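Local structure of processed glycerol phosphate lipoteichoic acid synthase 2 (Bacillus subtilis, 2W8D) at residues Y49-L60 with F225-E236. The protein is a lipoteichoic acid synthase, modelled here as its C-terminal domain, which belongs to the sulfatase family of the alkaline phosphatase clan and holds a magnesium ion. Residues are numbered along the deposited sequence; the frame is centred on the assembly and turned at random.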
loop_
_atom_site.group_PDB
_atom_site.type_symbol
_atom_site.label_atom_id
_atom_site.label_comp_id
_atom_site.label_asym_id
_atom_site.label_seq_id
_atom_site.Cartn_x
_atom_site.Cartn_y
_atom_site.Cartn_z
ATOM N N TYR A 49 -4.093 18.318 -7.651
ATOM C CA TYR A 49 -5.432 18.851 -7.830
ATOM C C TYR A 49 -5.596 20.144 -7.021
ATOM O O TYR A 49 -5.036 20.292 -5.921
ATOM C CB TYR A 49 -6.465 17.849 -7.366
ATOM C CG TYR A 49 -7.786 18.038 -8.059
ATOM C CD1 TYR A 49 -8.044 17.421 -9.287
ATOM C CD2 TYR A 49 -8.756 18.870 -7.522
ATOM C CE1 TYR A 49 -9.251 17.621 -9.958
ATOM C CE2 TYR A 49 -9.969 19.086 -8.188
ATOM C CZ TYR A 49 -10.205 18.451 -9.391
ATOM O OH TYR A 49 -11.385 18.657 -10.037
ATOM N N LYS A 50 -6.371 21.067 -7.569
ATOM C CA LYS A 50 -6.667 22.317 -6.868
ATOM C C LYS A 50 -8.154 22.607 -6.900
ATOM O O LYS A 50 -8.843 22.237 -7.844
ATOM C CB LYS A 50 -5.931 23.519 -7.479
ATOM C CG LYS A 50 -4.465 23.342 -7.662
ATOM C CD LYS A 50 -3.815 24.634 -8.105
ATOM C CE LYS A 50 -2.346 24.371 -8.406
ATOM N NZ LYS A 50 -1.549 25.575 -8.800
ATOM N N ILE A 51 -8.603 23.265 -5.836
ATOM C CA ILE A 51 -9.954 23.779 -5.650
ATOM C C ILE A 51 -9.762 25.282 -5.390
ATOM O O ILE A 51 -9.019 25.644 -4.469
ATOM C CB ILE A 51 -10.625 23.126 -4.387
ATOM C CG1 ILE A 51 -10.811 21.605 -4.565
ATOM C CG2 ILE A 51 -11.984 23.755 -4.105
ATOM C CD1 ILE A 51 -11.781 21.259 -5.727
ATOM N N ASP A 52 -10.416 26.136 -6.191
ATOM C CA ASP A 52 -10.300 27.614 -6.105
ATOM C C ASP A 52 -8.847 28.133 -6.090
ATOM O O ASP A 52 -8.512 29.096 -5.364
ATOM C CB ASP A 52 -11.053 28.188 -4.871
ATOM C CG ASP A 52 -12.484 27.647 -4.729
ATOM O OD1 ASP A 52 -13.102 27.312 -5.779
ATOM O OD2 ASP A 52 -12.987 27.576 -3.567
ATOM N N GLY A 53 -7.987 27.482 -6.869
ATOM C CA GLY A 53 -6.568 27.814 -6.869
ATOM C C GLY A 53 -5.764 27.351 -5.658
ATOM O O GLY A 53 -4.561 27.566 -5.623
ATOM N N LYS A 54 -6.417 26.717 -4.675
ATOM C CA LYS A 54 -5.759 26.163 -3.487
ATOM C C LYS A 54 -5.511 24.668 -3.654
ATOM O O LYS A 54 -6.424 23.907 -3.975
ATOM C CB LYS A 54 -6.590 26.385 -2.206
ATOM C CG LYS A 54 -7.179 27.784 -2.055
ATOM C CD LYS A 54 -7.400 28.161 -0.599
ATOM C CE LYS A 54 -7.378 29.692 -0.456
ATOM N NZ LYS A 54 -6.637 30.107 0.788
ATOM N N GLU A 55 -4.280 24.238 -3.404
ATOM C CA GLU A 55 -3.926 22.835 -3.515
ATOM C C GLU A 55 -4.583 22.024 -2.415
ATOM O O GLU A 55 -4.727 22.485 -1.287
ATOM C CB GLU A 55 -2.425 22.679 -3.461
ATOM C CG GLU A 55 -1.695 23.351 -4.618
ATOM C CD GLU A 55 -0.211 23.451 -4.372
ATOM O OE1 GLU A 55 0.418 22.408 -4.089
ATOM O OE2 GLU A 55 0.328 24.583 -4.452
ATOM N N VAL A 56 -4.990 20.807 -2.758
ATOM C CA VAL A 56 -5.678 19.936 -1.838
ATOM C C VAL A 56 -4.632 19.230 -1.004
ATOM O O VAL A 56 -4.764 19.146 0.214
ATOM C CB VAL A 56 -6.562 18.879 -2.570
ATOM C CG1 VAL A 56 -7.159 17.894 -1.545
ATOM C CG2 VAL A 56 -7.663 19.549 -3.386
ATOM N N THR A 57 -3.594 18.699 -1.641
ATOM C CA THR A 57 -2.542 18.009 -0.860
ATOM C C THR A 57 -1.121 18.659 -0.986
ATOM O O THR A 57 -0.191 18.036 -1.522
ATOM C CB THR A 57 -2.531 16.497 -1.169
ATOM O OG1 THR A 57 -2.344 16.295 -2.571
ATOM C CG2 THR A 57 -3.869 15.850 -0.779
ATOM N N PRO A 58 -0.958 19.922 -0.509
ATOM C CA PRO A 58 0.308 20.629 -0.776
ATOM C C PRO A 58 1.587 19.939 -0.264
ATOM O O PRO A 58 2.644 20.063 -0.905
ATOM C CB PRO A 58 0.129 22.005 -0.064
ATOM C CG PRO A 58 -0.930 21.772 0.996
ATOM C CD PRO A 58 -1.891 20.772 0.252
ATOM N N PHE A 59 1.531 19.236 0.867
ATOM C CA PHE A 59 2.748 18.527 1.296
ATOM C C PHE A 59 3.119 17.375 0.366
ATOM O O PHE A 59 4.285 17.224 -0.023
ATOM C CB PHE A 59 2.671 18.015 2.739
ATOM C CG PHE A 59 4.006 17.631 3.299
ATOM C CD1 PHE A 59 4.964 18.624 3.585
ATOM C CD2 PHE A 59 4.329 16.285 3.493
ATOM C CE1 PHE A 59 6.230 18.298 4.134
ATOM C CE2 PHE A 59 5.573 15.921 4.012
ATOM C CZ PHE A 59 6.545 16.945 4.358
ATOM N N LEU A 60 2.113 16.585 0.008
ATOM C CA LEU A 60 2.308 15.404 -0.828
ATOM C C LEU A 60 2.770 15.860 -2.197
ATOM O O LEU A 60 3.675 15.254 -2.772
ATOM C CB LEU A 60 1.038 14.541 -0.881
ATOM C CG LEU A 60 0.700 13.885 0.489
ATOM C CD1 LEU A 60 -0.600 13.024 0.472
ATOM C CD2 LEU A 60 1.837 13.062 1.111
ATOM N N PHE A 225 -12.340 16.253 -0.478
ATOM C CA PHE A 225 -11.216 17.162 -0.629
ATOM C C PHE A 225 -10.798 17.775 0.684
ATOM O O PHE A 225 -9.621 18.037 0.852
ATOM C CB PHE A 225 -11.515 18.293 -1.622
ATOM C CG PHE A 225 -11.868 17.804 -2.977
ATOM C CD1 PHE A 225 -10.867 17.335 -3.849
ATOM C CD2 PHE A 225 -13.196 17.780 -3.400
ATOM C CE1 PHE A 225 -11.184 16.843 -5.132
ATOM C CE2 PHE A 225 -13.519 17.277 -4.683
ATOM C CZ PHE A 225 -12.505 16.816 -5.539
ATOM N N GLN A 226 -11.765 18.004 1.584
ATOM C CA GLN A 226 -11.508 18.480 2.939
ATOM C C GLN A 226 -10.780 17.479 3.819
ATOM O O GLN A 226 -9.823 17.847 4.498
ATOM C CB GLN A 226 -12.811 18.864 3.634
ATOM C CG GLN A 226 -13.524 20.002 2.981
ATOM C CD GLN A 226 -14.462 20.705 3.928
ATOM O OE1 GLN A 226 -14.803 20.177 4.985
ATOM N NE2 GLN A 226 -14.884 21.908 3.560
ATOM N N SER A 227 -11.218 16.220 3.832
ATOM C CA SER A 227 -10.514 15.241 4.661
ATOM C C SER A 227 -9.177 14.845 4.051
ATOM O O SER A 227 -8.241 14.510 4.774
ATOM C CB SER A 227 -11.368 14.017 5.042
ATOM O OG SER A 227 -12.183 13.650 3.961
ATOM N N ALA A 228 -9.071 14.918 2.727
ATOM C CA ALA A 228 -7.771 14.702 2.082
ATOM C C ALA A 228 -6.777 15.816 2.513
ATOM O O ALA A 228 -5.612 15.542 2.784
ATOM C CB ALA A 228 -7.904 14.658 0.563
ATOM N N HIS A 229 -7.251 17.050 2.569
ATOM C CA HIS A 229 -6.424 18.194 2.956
ATOM C C HIS A 229 -5.982 17.986 4.400
ATOM O O HIS A 229 -4.826 18.174 4.698
ATOM C CB HIS A 229 -7.202 19.518 2.770
ATOM C CG HIS A 229 -6.414 20.766 3.071
ATOM N ND1 HIS A 229 -5.452 21.272 2.221
ATOM C CD2 HIS A 229 -6.479 21.634 4.111
ATOM C CE1 HIS A 229 -4.957 22.390 2.729
ATOM N NE2 HIS A 229 -5.569 22.633 3.871
ATOM N N TYR A 230 -6.891 17.529 5.267
ATOM C CA TYR A 230 -6.551 17.204 6.641
ATOM C C TYR A 230 -5.454 16.098 6.746
ATOM O O TYR A 230 -4.475 16.234 7.531
ATOM C CB TYR A 230 -7.824 16.855 7.446
ATOM C CG TYR A 230 -7.553 16.475 8.891
ATOM C CD1 TYR A 230 -7.501 17.447 9.893
ATOM C CD2 TYR A 230 -7.299 15.148 9.243
ATOM C CE1 TYR A 230 -7.231 17.103 11.212
ATOM C CE2 TYR A 230 -7.034 14.788 10.531
ATOM C CZ TYR A 230 -6.987 15.779 11.515
ATOM O OH TYR A 230 -6.723 15.425 12.790
ATOM N N LEU A 231 -5.625 15.018 5.988
ATOM C CA LEU A 231 -4.624 13.948 5.866
ATOM C C LEU A 231 -3.249 14.541 5.493
ATOM O O LEU A 231 -2.235 14.206 6.095
ATOM C CB LEU A 231 -5.060 12.906 4.814
ATOM C CG LEU A 231 -4.153 11.671 4.623
ATOM C CD1 LEU A 231 -3.659 11.062 5.956
ATOM C CD2 LEU A 231 -4.812 10.557 3.814
ATOM N N ASP A 232 -3.243 15.425 4.509
ATOM C CA ASP A 232 -2.015 16.049 4.054
ATOM C C ASP A 232 -1.294 16.870 5.149
ATOM O O ASP A 232 -0.090 16.790 5.281
ATOM C CB ASP A 232 -2.302 16.926 2.855
ATOM C CG ASP A 232 -1.048 17.462 2.213
ATOM O OD1 ASP A 232 -0.400 16.643 1.511
ATOM O OD2 ASP A 232 -0.733 18.685 2.387
ATOM N N GLN A 233 -2.034 17.633 5.938
ATOM C CA GLN A 233 -1.457 18.323 7.099
ATOM C C GLN A 233 -0.882 17.371 8.138
ATOM O O GLN A 233 0.148 17.665 8.734
ATOM C CB GLN A 233 -2.478 19.274 7.718
ATOM C CG GLN A 233 -2.912 20.376 6.728
ATOM C CD GLN A 233 -3.984 21.323 7.271
ATOM O OE1 GLN A 233 -4.838 20.935 8.073
ATOM N NE2 GLN A 233 -3.937 22.575 6.828
ATOM N N SER A 234 -1.542 16.237 8.351
ATOM C CA SER A 234 -1.102 15.212 9.285
ATOM C C SER A 234 0.223 14.612 8.861
ATOM O O SER A 234 1.050 14.330 9.699
ATOM C CB SER A 234 -2.124 14.064 9.361
ATOM O OG SER A 234 -3.423 14.506 9.719
ATOM N N ILE A 235 0.414 14.383 7.566
ATOM C CA ILE A 235 1.660 13.796 7.072
ATOM C C ILE A 235 2.789 14.815 7.246
ATOM O O ILE A 235 3.884 14.463 7.707
ATOM C CB ILE A 235 1.575 13.357 5.584
ATOM C CG1 ILE A 235 0.509 12.270 5.396
ATOM C CG2 ILE A 235 2.974 12.933 5.055
ATOM C CD1 ILE A 235 0.529 11.205 6.498
ATOM N N GLU A 236 2.500 16.062 6.883
ATOM C CA GLU A 236 3.413 17.198 7.134
ATOM C C GLU A 236 3.879 17.247 8.589
ATOM O O GLU A 236 5.087 17.273 8.856
ATOM C CB GLU A 236 2.768 18.546 6.727
ATOM C CG GLU A 236 3.603 19.790 7.153
ATOM C CD GLU A 236 2.996 21.131 6.742
ATOM O OE1 GLU A 236 1.773 21.238 6.532
ATOM O OE2 GLU A 236 3.762 22.117 6.662
#
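D232 reaches from helix 219-244 to the start of helix 58-65 and grips two of its backbone amides with one carboxylate. Its CB packs on T57, 3.9 Å from T57 CA. With CG anti to the backbone N (chi1 -172°), the carboxylate is carried out to the first turn, where CG lies 3.4 Å from F59 N. At the tip the oxygens divide the work: OD2 accepts from F59 N at 2.8 Å, nearly straight at 166°, and OD1 from L60 N at 2.9 Å, each through its syn lone pair. Two bonds fix the rotation of the group, and the amino-terminal end of the helix would be expected to favour its negative charge. T57, at the N-cap position, makes no capping bond with its own side chain, and the buried D232 supplies acceptors from another helix. In this sulfatase-family domain of the alkaline phosphatase clan, the contact ties the β-hairpin 50-55, with its type I' turn, and the helix after it to a long helix beside the central mixed sheet, where I235 also meets strands 33-39 and 251-257. One turn before D232, H229 ND1 donates to V56 O at 3.0 Å, close to the imidazole plane, while F211 stacks on the ring. Nearer the start of segment 225-236, I51 CD1 sits over the centre of one face of F225, and Y49 lies near-parallel to that ring but slid well aside. Toward its other end, E236 CA sits over the centre of one face of F59 in a CH-pi contact, 3.8 Å from the ring centroid, and F239 meets F59 edge-to-face.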